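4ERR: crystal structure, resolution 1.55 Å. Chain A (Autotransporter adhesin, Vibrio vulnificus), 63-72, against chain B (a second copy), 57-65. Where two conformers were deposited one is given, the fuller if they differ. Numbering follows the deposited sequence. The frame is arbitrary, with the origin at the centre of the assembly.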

# COMPACT_ATOMS: atom_id res chain seq x y z
N THR A 63 -3.80 -1.88 5.46
CA THR A 63 -4.19 -2.16 4.08
C THR A 63 -4.16 -0.88 3.28
O THR A 63 -4.78 0.13 3.65
N SER A 64 -3.46 -0.91 2.15
CA SER A 64 -3.30 0.27 1.35
C SER A 64 -4.64 0.77 0.80
O SER A 64 -5.60 0.02 0.70
N GLY A 65 -4.67 2.04 0.39
CA GLY A 65 -5.86 2.62 -0.24
C GLY A 65 -6.24 1.81 -1.48
O GLY A 65 -7.40 1.45 -1.71
N ARG A 66 -5.21 1.44 -2.24
CA ARG A 66 -5.39 0.63 -3.43
C ARG A 66 -6.04 -0.71 -3.13
O ARG A 66 -7.03 -1.10 -3.76
N ASN A 67 -5.51 -1.39 -2.12
CA ASN A 67 -6.01 -2.72 -1.78
C ASN A 67 -7.45 -2.65 -1.27
O ASN A 67 -8.26 -3.52 -1.60
N GLN A 68 -7.76 -1.61 -0.49
CA GLN A 68 -9.13 -1.42 -0.03
C GLN A 68 -10.11 -1.26 -1.20
O GLN A 68 -11.21 -1.85 -1.22
N ALA A 69 -9.71 -0.44 -2.18
CA ALA A 69 -10.56 -0.21 -3.35
C ALA A 69 -10.71 -1.49 -4.19
O ALA A 69 -11.79 -1.75 -4.74
N LEU A 70 -9.62 -2.26 -4.31
CA LEU A 70 -9.64 -3.51 -5.08
C LEU A 70 -10.59 -4.53 -4.50
O LEU A 70 -11.26 -5.25 -5.26
N THR A 71 -10.70 -4.56 -3.16
CA THR A 71 -11.60 -5.48 -2.48
C THR A 71 -13.04 -5.13 -2.88
O THR A 71 -13.85 -6.01 -3.18
N GLN A 72 -13.34 -3.83 -2.95
CA GLN A 72 -14.66 -3.38 -3.36
C GLN A 72 -14.90 -3.71 -4.85
O GLN A 72 -15.99 -4.17 -5.21
N TYR B 57 -3.68 -11.07 -7.22
CA TYR B 57 -3.03 -9.92 -6.65
C TYR B 57 -3.19 -9.90 -5.12
O TYR B 57 -2.22 -9.69 -4.41
N ILE B 58 -4.40 -10.09 -4.62
CA ILE B 58 -4.64 -10.01 -3.17
C ILE B 58 -3.88 -11.11 -2.42
O ILE B 58 -3.47 -10.91 -1.27
N ALA B 59 -3.68 -12.27 -3.05
CA ALA B 59 -2.86 -13.33 -2.46
C ALA B 59 -1.36 -13.03 -2.52
O ALA B 59 -0.62 -13.27 -1.55
N GLU B 60 -0.93 -12.46 -3.64
CA GLU B 60 0.49 -12.20 -3.91
C GLU B 60 1.04 -10.92 -3.26
O GLU B 60 2.23 -10.88 -2.89
N HIS B 61 0.19 -9.90 -3.13
CA HIS B 61 0.62 -8.57 -2.68
C HIS B 61 -0.23 -8.00 -1.54
O HIS B 61 -0.87 -6.95 -1.67
N PRO B 62 -0.23 -8.67 -0.38
CA PRO B 62 -1.03 -8.24 0.77
C PRO B 62 -0.55 -6.96 1.44
O PRO B 62 -1.34 -6.25 2.10
N THR B 63 0.74 -6.63 1.26
CA THR B 63 1.38 -5.55 1.98
C THR B 63 2.10 -4.63 0.98
O THR B 63 2.92 -5.08 0.14
N SER B 64 1.79 -3.34 1.08
CA SER B 64 2.33 -2.35 0.17
C SER B 64 3.86 -2.28 0.27
O SER B 64 4.47 -2.67 1.28
N GLY B 65 4.49 -1.76 -0.76
CA GLY B 65 5.95 -1.50 -0.71
C GLY B 65 6.34 -0.64 0.48
O GLY B 65 7.29 -0.92 1.19

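The contact is organised around one buried amide, that of Asn A67, which uses both its ends across the interface. Its CA-to-CB bond points sideways, but with chi1 at -80° (m) and chi2 at 40° the end of the side chain comes nearer to chain B. There Tyr B57 OH donates to Asn A67 OD1 at 2.8 Å, and Asn A67 ND2 donates to His B61 O at 3.1 Å. Asparagine suits the place because a single planar group offers an acceptor and a donor side by side: one meets a phenol, the other a backbone carbonyl at the residue where the chain B helix gives way to loop.

Tyr B57 points toward chain A in the t rotamer, its ring long enough to carry the hydroxyl to the amide. Asn A67 OD1 lies at the ring edge, near its plane. Arg A66, also pointing toward chain B with chi1 t, brings its aliphatic portion close, CD lying 3.2 Å from Tyr B57 OH.

Ser A64 prepares the helix that presents the asparagine. In the p rotamer its OG accepts from Asn A67 N at 3.0 Å, capping a first-turn amide that has no preceding helical carbonyl to bond. Ser B64 holds the equivalent N-cap position, also p, and its hydroxyl caps a backbone N just past the stretch. The two serines meet through CB atoms 4.2 Å apart; their small side chains allow the backbones to approach closely here, with the CA atoms 6.3 Å apart.

Water fills the gap beside this meeting point. Water 1 donates to Pro B62 O at 2.6 Å and bonds Thr A63 OG1 at 3.2 Å. Waters 2 and 3, too close together to coexist, are alternative positions of one site, each donating to Pro B62 O at 3.0 Å. Water 3 accepts from Ser A64 N at 3.0 Å; water 2 accepts from Ser B64 N at 3.2 Å and, weakly, from Ser A64 N at 3.4 Å. Either position links the chains.

Farther along the helix the contact turns apolar. Leu A70, m with chi2 t, points toward chain B and lays CD1 over one face of the Tyr B57 ring, 3.8 Å from its centroid, in a CH-pi contact. An apolar, branched side chain suits the place: it sets a methyl over the ring, while Leu A70 CB lies 4.5 Å from Ile B58 CD1. In the conformer given, Ile B58 is m, m; its CD1 lies 4.1 Å from Asn A67 ND2 and 4.3 Å from Thr A71 OG1, packing beside the hydrogen-bonded amide.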

# COMPACT_ATOMS: atom_id res chain seq x y z
CB THR A 63 -5.57 -2.80 4.03
OG1 THR A 63 -5.54 -4.01 4.81
CG2 THR A 63 -6.00 -3.13 2.57
CB SER A 64 -2.33 -0.02 0.20
OG SER A 64 -2.94 -0.93 -0.70
CB ARG A 66 -4.01 0.43 -4.08
CG ARG A 66 -4.08 -0.37 -5.31
CD ARG A 66 -2.72 -0.83 -5.71
NE ARG A 66 -1.87 0.28 -6.12
CZ ARG A 66 -0.58 0.15 -6.45
NH1 ARG A 66 0.02 -1.03 -6.33
NH2 ARG A 66 0.11 1.19 -6.86
CB ASN A 67 -5.07 -3.45 -0.84
CG ASN A 67 -3.87 -4.07 -1.60
OD1 ASN A 67 -3.32 -3.45 -2.53
ND2 ASN A 67 -3.51 -5.30 -1.27
CB GLN A 68 -9.22 -0.21 0.90
CG GLN A 68 -8.53 -0.40 2.25
CD GLN A 68 -8.61 0.84 3.10
OE1 GLN A 68 -7.59 1.56 3.33
NE2 GLN A 68 -9.81 1.17 3.49
CB ALA A 69 -10.01 0.92 -4.17
CB LEU A 70 -8.22 -4.10 -5.18
CG LEU A 70 -7.31 -3.39 -6.19
CD1 LEU A 70 -5.86 -3.98 -6.11
CD2 LEU A 70 -7.83 -3.48 -7.65
CB THR A 71 -11.40 -5.41 -0.95
OG1 THR A 71 -10.08 -5.88 -0.63
CG2 THR A 71 -12.43 -6.23 -0.23
CB GLN A 72 -14.82 -1.90 -3.06
CG GLN A 72 -14.77 -1.62 -1.56
CD GLN A 72 -14.96 -0.17 -1.23
OE1 GLN A 72 -14.38 0.70 -1.89
NE2 GLN A 72 -15.80 0.10 -0.23
CB TYR B 57 -3.58 -8.62 -7.31
CG TYR B 57 -3.11 -7.34 -6.66
CD1 TYR B 57 -3.67 -6.89 -5.47
CD2 TYR B 57 -2.12 -6.54 -7.25
CE1 TYR B 57 -3.24 -5.74 -4.86
CE2 TYR B 57 -1.69 -5.36 -6.64
CZ TYR B 57 -2.25 -4.96 -5.45
OH TYR B 57 -1.79 -3.79 -4.86
CB ILE B 58 -6.15 -10.01 -2.86
CG1 ILE B 58 -6.82 -8.76 -3.47
CG2 ILE B 58 -6.39 -10.07 -1.35
CD1 ILE B 58 -6.63 -7.48 -2.68
CB ALA B 59 -3.17 -14.69 -3.17
CB GLU B 60 0.68 -12.11 -5.43
CG GLU B 60 2.12 -12.13 -5.92
CD GLU B 60 2.24 -12.15 -7.46
OE1 GLU B 60 1.20 -12.33 -8.18
OE2 GLU B 60 3.38 -11.99 -7.95
CB HIS B 61 0.58 -7.61 -3.86
CG HIS B 61 1.31 -8.10 -5.08
ND1 HIS B 61 2.67 -8.32 -5.10
CD2 HIS B 61 0.87 -8.31 -6.35
CE1 HIS B 61 3.03 -8.68 -6.33
NE2 HIS B 61 1.95 -8.71 -7.09
CB PRO B 62 -0.90 -9.42 1.74
CG PRO B 62 0.41 -10.06 1.37
CD PRO B 62 0.56 -9.87 -0.10
CB THR B 63 2.37 -6.13 2.99
OG1 THR B 63 1.67 -7.06 3.82
CG2 THR B 63 3.00 -5.04 3.86
CB SER B 64 1.74 -0.97 0.46
OG SER B 64 2.21 -0.47 1.70
O HOH W 1 -3.72 -5.91 3.01
O HOH W 2 -1.02 -3.27 2.58
O HOH W 3 -1.98 -3.38 1.43